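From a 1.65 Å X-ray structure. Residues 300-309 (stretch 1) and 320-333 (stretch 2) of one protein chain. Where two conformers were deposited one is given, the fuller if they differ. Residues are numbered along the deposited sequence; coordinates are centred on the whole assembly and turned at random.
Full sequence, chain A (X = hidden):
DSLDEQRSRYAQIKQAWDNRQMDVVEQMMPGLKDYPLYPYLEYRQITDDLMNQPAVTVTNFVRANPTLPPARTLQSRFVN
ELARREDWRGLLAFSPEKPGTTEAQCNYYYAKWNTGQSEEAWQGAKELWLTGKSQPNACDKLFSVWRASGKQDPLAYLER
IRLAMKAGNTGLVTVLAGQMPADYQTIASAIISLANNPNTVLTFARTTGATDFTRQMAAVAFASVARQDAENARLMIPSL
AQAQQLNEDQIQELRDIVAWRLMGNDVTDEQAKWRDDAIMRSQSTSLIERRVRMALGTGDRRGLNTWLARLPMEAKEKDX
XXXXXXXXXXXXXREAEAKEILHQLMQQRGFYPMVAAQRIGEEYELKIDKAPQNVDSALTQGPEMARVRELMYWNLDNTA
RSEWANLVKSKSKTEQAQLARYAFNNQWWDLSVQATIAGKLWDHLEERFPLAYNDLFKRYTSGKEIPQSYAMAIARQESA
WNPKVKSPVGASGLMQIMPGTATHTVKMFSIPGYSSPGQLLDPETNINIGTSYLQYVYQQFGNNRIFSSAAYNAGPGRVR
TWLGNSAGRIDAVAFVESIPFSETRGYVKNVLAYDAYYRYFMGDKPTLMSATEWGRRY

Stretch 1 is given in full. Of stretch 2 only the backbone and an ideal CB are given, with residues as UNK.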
# COMPACT_ATOMS: atom_id res chain seq x y z
N ASP A 300 -26.57 16.82 6.95
CA ASP A 300 -27.90 16.39 6.55
C ASP A 300 -28.41 15.28 7.46
O ASP A 300 -28.15 14.10 7.22
CB ASP A 300 -27.84 15.92 5.09
CG ASP A 300 -29.19 15.54 4.52
OD1 ASP A 300 -30.24 15.63 5.20
OD2 ASP A 300 -29.20 15.14 3.34
N ARG A 301 -29.17 15.65 8.48
CA ARG A 301 -29.70 14.67 9.43
C ARG A 301 -30.71 13.68 8.84
O ARG A 301 -30.60 12.48 9.08
CB ARG A 301 -30.27 15.35 10.67
CG ARG A 301 -29.29 16.28 11.36
CD ARG A 301 -28.02 15.55 11.80
NE ARG A 301 -28.30 14.64 12.90
CZ ARG A 301 -27.49 13.67 13.32
NH1 ARG A 301 -26.33 13.45 12.70
NH2 ARG A 301 -27.84 12.92 14.35
N ARG A 302 -31.68 14.17 8.07
CA ARG A 302 -32.65 13.27 7.44
C ARG A 302 -31.95 12.35 6.46
O ARG A 302 -32.29 11.17 6.34
CB ARG A 302 -33.75 14.05 6.71
CG ARG A 302 -34.68 14.73 7.65
CD ARG A 302 -35.88 15.36 6.98
NE ARG A 302 -36.82 15.78 8.01
CZ ARG A 302 -37.90 16.53 7.81
NH1 ARG A 302 -38.18 16.98 6.59
NH2 ARG A 302 -38.68 16.85 8.83
N GLY A 303 -30.98 12.92 5.74
CA GLY A 303 -30.22 12.15 4.77
C GLY A 303 -29.42 11.05 5.43
O GLY A 303 -29.33 9.95 4.91
N LEU A 304 -28.83 11.33 6.58
CA LEU A 304 -28.05 10.33 7.28
C LEU A 304 -28.96 9.17 7.66
O LEU A 304 -28.60 8.01 7.49
CB LEU A 304 -27.40 10.93 8.54
CG LEU A 304 -26.61 9.93 9.38
CD1 LEU A 304 -25.48 9.31 8.54
CD2 LEU A 304 -26.08 10.59 10.65
N ASN A 305 -30.14 9.50 8.19
CA ASN A 305 -31.11 8.47 8.59
C ASN A 305 -31.51 7.63 7.38
O ASN A 305 -31.44 6.40 7.41
CB ASN A 305 -32.35 9.11 9.22
CG ASN A 305 -33.35 8.07 9.73
OD1 ASN A 305 -34.45 7.93 9.20
ND2 ASN A 305 -32.95 7.34 10.77
N THR A 306 -31.86 8.30 6.28
CA THR A 306 -32.28 7.63 5.06
C THR A 306 -31.22 6.70 4.47
O THR A 306 -31.47 5.52 4.20
CB THR A 306 -32.66 8.65 3.97
OG1 THR A 306 -33.79 9.40 4.41
CG2 THR A 306 -32.98 7.95 2.64
N TRP A 307 -30.02 7.24 4.27
CA TRP A 307 -28.93 6.48 3.66
C TRP A 307 -28.28 5.40 4.53
O TRP A 307 -27.89 4.35 4.02
CB TRP A 307 -27.93 7.45 3.03
CG TRP A 307 -28.58 8.22 1.90
CD1 TRP A 307 -28.92 9.54 1.91
CD2 TRP A 307 -29.01 7.70 0.63
NE1 TRP A 307 -29.55 9.88 0.73
CE2 TRP A 307 -29.62 8.77 -0.07
CE3 TRP A 307 -28.95 6.44 0.02
CZ2 TRP A 307 -30.16 8.61 -1.35
CZ3 TRP A 307 -29.48 6.28 -1.25
CH2 TRP A 307 -30.08 7.36 -1.92
N LEU A 308 -28.18 5.62 5.84
CA LEU A 308 -27.61 4.60 6.72
C LEU A 308 -28.50 3.36 6.67
O LEU A 308 -28.01 2.22 6.73
CB LEU A 308 -27.55 5.09 8.17
CG LEU A 308 -26.23 5.22 8.94
CD1 LEU A 308 -26.36 4.46 10.24
CD2 LEU A 308 -25.01 4.77 8.15
N ALA A 309 -29.81 3.58 6.56
CA ALA A 309 -30.77 2.49 6.50
C ALA A 309 -30.71 1.71 5.18
O ALA A 309 -31.16 0.56 5.12
CB ALA A 309 -32.20 3.02 6.74
N UNK A 320 -17.73 2.44 12.06
CA UNK A 320 -18.28 3.74 11.69
C UNK A 320 -19.80 3.80 11.63
O UNK A 320 -20.41 4.73 12.16
CB UNK A 320 -17.72 4.15 10.33
N UNK A 321 -20.42 2.78 11.03
CA UNK A 321 -21.87 2.79 10.89
C UNK A 321 -22.59 2.49 12.20
O UNK A 321 -23.72 2.93 12.40
CB UNK A 321 -22.29 1.78 9.83
N UNK A 322 -21.94 1.73 13.08
CA UNK A 322 -22.52 1.48 14.40
C UNK A 322 -22.49 2.80 15.18
O UNK A 322 -23.48 3.18 15.83
CB UNK A 322 -21.76 0.38 15.14
N UNK A 323 -21.38 3.55 15.09
CA UNK A 323 -21.30 4.82 15.80
C UNK A 323 -22.35 5.79 15.27
O UNK A 323 -23.04 6.44 16.05
CB UNK A 323 -19.90 5.42 15.67
N UNK A 324 -22.49 5.89 13.94
CA UNK A 324 -23.46 6.85 13.40
C UNK A 324 -24.91 6.43 13.66
O UNK A 324 -25.80 7.29 13.75
CB UNK A 324 -23.24 7.02 11.90
N UNK A 325 -25.13 5.14 13.87
CA UNK A 325 -26.47 4.66 14.23
C UNK A 325 -26.74 5.16 15.65
O UNK A 325 -27.84 5.64 15.96
CB UNK A 325 -26.58 3.14 14.14
N UNK A 326 -25.73 5.05 16.51
CA UNK A 326 -25.82 5.52 17.89
C UNK A 326 -26.06 7.03 17.90
O UNK A 326 -26.86 7.53 18.69
CB UNK A 326 -24.55 5.17 18.67
N UNK A 327 -25.37 7.75 17.02
CA UNK A 327 -25.53 9.21 16.93
C UNK A 327 -26.98 9.59 16.60
O UNK A 327 -27.55 10.51 17.21
CB UNK A 327 -24.59 9.78 15.87
N UNK A 328 -27.58 8.87 15.65
CA UNK A 328 -28.98 9.11 15.27
C UNK A 328 -29.93 8.80 16.43
O UNK A 328 -30.84 9.58 16.73
CB UNK A 328 -29.35 8.26 14.05
N UNK A 329 -29.69 7.67 17.10
CA UNK A 329 -30.52 7.24 18.23
C UNK A 329 -30.46 8.23 19.39
O UNK A 329 -31.46 8.49 20.04
CB UNK A 329 -30.08 5.86 18.71
N UNK A 330 -29.27 8.79 19.64
CA UNK A 330 -29.13 9.78 20.70
C UNK A 330 -30.01 11.00 20.40
O UNK A 330 -30.73 11.47 21.27
CB UNK A 330 -27.67 10.20 20.86
N UNK A 331 -29.97 11.49 19.15
CA UNK A 331 -30.77 12.67 18.80
C UNK A 331 -32.27 12.37 18.91
O UNK A 331 -33.07 13.27 19.22
CB UNK A 331 -30.43 13.14 17.38
N UNK A 332 -32.65 11.12 18.62
CA UNK A 332 -34.03 10.68 18.71
C UNK A 332 -34.47 10.44 20.16
O UNK A 332 -35.64 10.13 20.41
CB UNK A 332 -34.22 9.40 17.89
N UNK A 333 -33.55 10.56 21.11
CA UNK A 333 -33.90 10.36 22.51
C UNK A 333 -33.92 8.92 22.99
O UNK A 333 -34.50 8.62 24.03
CB UNK A 333 -35.28 10.97 22.77

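The two helices run at 133° to each other, their axes 10.6 Å apart at closest approach, and stretch 1 offers Arg-301, Leu-304, Asn-305 and Leu-308 to its partner. Positions 320, 322, 323, 326, 329 and 330 have nothing of stretch 1 within 5.5 Å of their ideal CB, so this contact leaves them free to be almost anything a helix tolerates; they are Glu-320, Arg-322, Tyr-323, Ala-326, Leu-329 and Leu-330.

At position 321 the CA-to-CB bond points sideways, with the ideal CB 4.4 Å from Leu-308 CD2. An apolar side chain, aliphatic or aromatic, would suit this methyl. The residue is Trp-321, whose CE3 lies 3.8 Å from Leu-308 CD2.

Position 324 points toward stretch 1, its ideal CB 4.4 Å from Leu-308 CD1 and 4.6 Å from Leu-304 CD1. Between two leucines, several apolar residues would serve. Trp-324 is found, and its CE3 is 4.0 Å from Leu-304 CD2.

Position 325 points sideways, with Leu-308 CD1 4.1 Å from the ideal CB. The methyl asks for carbon near the backbone, but a longer chain could end in a polar group. Gln-325 fits: its CB is 4.2 Å from Leu-308 CD1.

Position 327 points toward stretch 1, and Arg-301 NH2 is 4.8 Å from its ideal CB. A short acceptor would suit, ideally an acid to answer the charge. Asp-327 OD2 accepts from both Arg-301 NH2 (2.8 Å) and Arg-301 NH1 (2.9 Å), forming a salt bridge.

Position 328 points into the hollow among Arg-301, Leu-304, Asn-305 and Leu-308. A branched or flexible apolar side chain could fill it. Leu-328 is the knob: its CD2 lies 3.6 Å from Leu-304 CD2 and covers one face of the Arg-301 guanidinium, while its CD1 is 4.3 Å from Leu-308 CD1. The carboxylate of Asp-327 lies at the guanidinium edge, near its plane, so packing over the face and charge pairing do not compete.

Position 331 also points toward stretch 1, its ideal CB 4.0 Å from Arg-301 NH2. Glutamate, aspartate or a neutral acceptor would be plausible. Glu-331 OE1, also at the guanidinium edge, accepts from Arg-301 NE at 2.8 Å and from Arg-301 NH2 at 3.0 Å, a second salt bridge to the same arginine.

Position 332 points sideways, so only a long side chain would reach back, and a polar end would suit Asn-305. Arg-332 does so, bringing NH2 to 4.2 Å from Asn-305 OD1.

At 333 phi is +84°, and a CB would jam against the preceding carbonyl oxygen. Glycine is called for, and Gly-333 closes the helix in a Schellman motif.

Stretch 2, residues 320-333: EWRYWQADLLLERG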
# COMPACT_ATOMS: atom_id res chain seq x y z
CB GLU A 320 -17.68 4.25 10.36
CG GLU A 320 -17.90 3.35 9.13
CD GLU A 320 -16.73 2.46 8.83
OE1 GLU A 320 -16.08 1.97 9.77
OE2 GLU A 320 -16.48 2.20 7.63
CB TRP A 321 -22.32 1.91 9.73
CG TRP A 321 -21.59 2.22 8.44
CD1 TRP A 321 -21.18 1.32 7.51
CD2 TRP A 321 -21.14 3.52 7.96
NE1 TRP A 321 -20.50 1.95 6.49
CE2 TRP A 321 -20.46 3.30 6.74
CE3 TRP A 321 -21.24 4.83 8.46
CZ2 TRP A 321 -19.88 4.35 6.00
CZ3 TRP A 321 -20.66 5.88 7.72
CH2 TRP A 321 -19.99 5.62 6.50
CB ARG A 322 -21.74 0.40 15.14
CG ARG A 322 -21.94 -0.98 14.54
CD ARG A 322 -21.01 -1.99 15.16
NE ARG A 322 -21.34 -2.26 16.56
CZ ARG A 322 -20.47 -2.73 17.46
NH1 ARG A 322 -19.21 -2.96 17.12
NH2 ARG A 322 -20.87 -2.94 18.71
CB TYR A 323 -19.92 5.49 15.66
CG TYR A 323 -19.91 6.88 16.30
CD1 TYR A 323 -19.76 7.04 17.68
CD2 TYR A 323 -20.15 8.03 15.53
CE1 TYR A 323 -19.85 8.31 18.28
CE2 TYR A 323 -20.24 9.28 16.11
CZ TYR A 323 -20.09 9.42 17.49
OH TYR A 323 -20.18 10.65 18.06
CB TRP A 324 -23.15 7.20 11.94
CG TRP A 324 -21.92 8.08 11.86
CD1 TRP A 324 -20.66 7.72 11.44
CD2 TRP A 324 -21.80 9.44 12.34
NE1 TRP A 324 -19.77 8.75 11.64
CE2 TRP A 324 -20.44 9.82 12.19
CE3 TRP A 324 -22.71 10.36 12.88
CZ2 TRP A 324 -19.96 11.08 12.56
CZ3 TRP A 324 -22.23 11.63 13.25
CH2 TRP A 324 -20.87 11.97 13.09
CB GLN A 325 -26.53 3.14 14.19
CG GLN A 325 -27.91 2.58 14.55
CD GLN A 325 -28.99 3.01 13.58
OE1 GLN A 325 -29.59 4.08 13.72
NE2 GLN A 325 -29.24 2.19 12.57
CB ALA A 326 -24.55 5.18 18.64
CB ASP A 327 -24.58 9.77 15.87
CG ASP A 327 -24.63 11.28 15.77
OD1 ASP A 327 -23.97 11.97 16.59
OD2 ASP A 327 -25.34 11.78 14.88
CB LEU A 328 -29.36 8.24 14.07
CG LEU A 328 -28.76 8.58 12.71
CD1 LEU A 328 -29.10 7.47 11.74
CD2 LEU A 328 -29.29 9.94 12.23
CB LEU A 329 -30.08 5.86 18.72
CG LEU A 329 -30.49 4.68 17.82
CD1 LEU A 329 -29.73 3.42 18.25
CD2 LEU A 329 -32.01 4.46 17.86
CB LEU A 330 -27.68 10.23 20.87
CG LEU A 330 -26.75 9.23 21.55
CD1 LEU A 330 -25.29 9.68 21.39
CD2 LEU A 330 -27.12 9.14 23.04
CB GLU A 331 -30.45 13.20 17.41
CG GLU A 331 -31.12 14.55 17.17
CD GLU A 331 -30.79 15.22 15.85
OE1 GLU A 331 -30.25 14.56 14.92
OE2 GLU A 331 -31.11 16.42 15.73
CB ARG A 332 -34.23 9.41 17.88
CG ARG A 332 -34.22 9.63 16.37
CD ARG A 332 -35.47 10.37 15.94
NE ARG A 332 -35.54 10.62 14.50
CZ ARG A 332 -36.16 9.83 13.62
NH1 ARG A 332 -36.75 8.71 14.01
NH2 ARG A 332 -36.17 10.16 12.34
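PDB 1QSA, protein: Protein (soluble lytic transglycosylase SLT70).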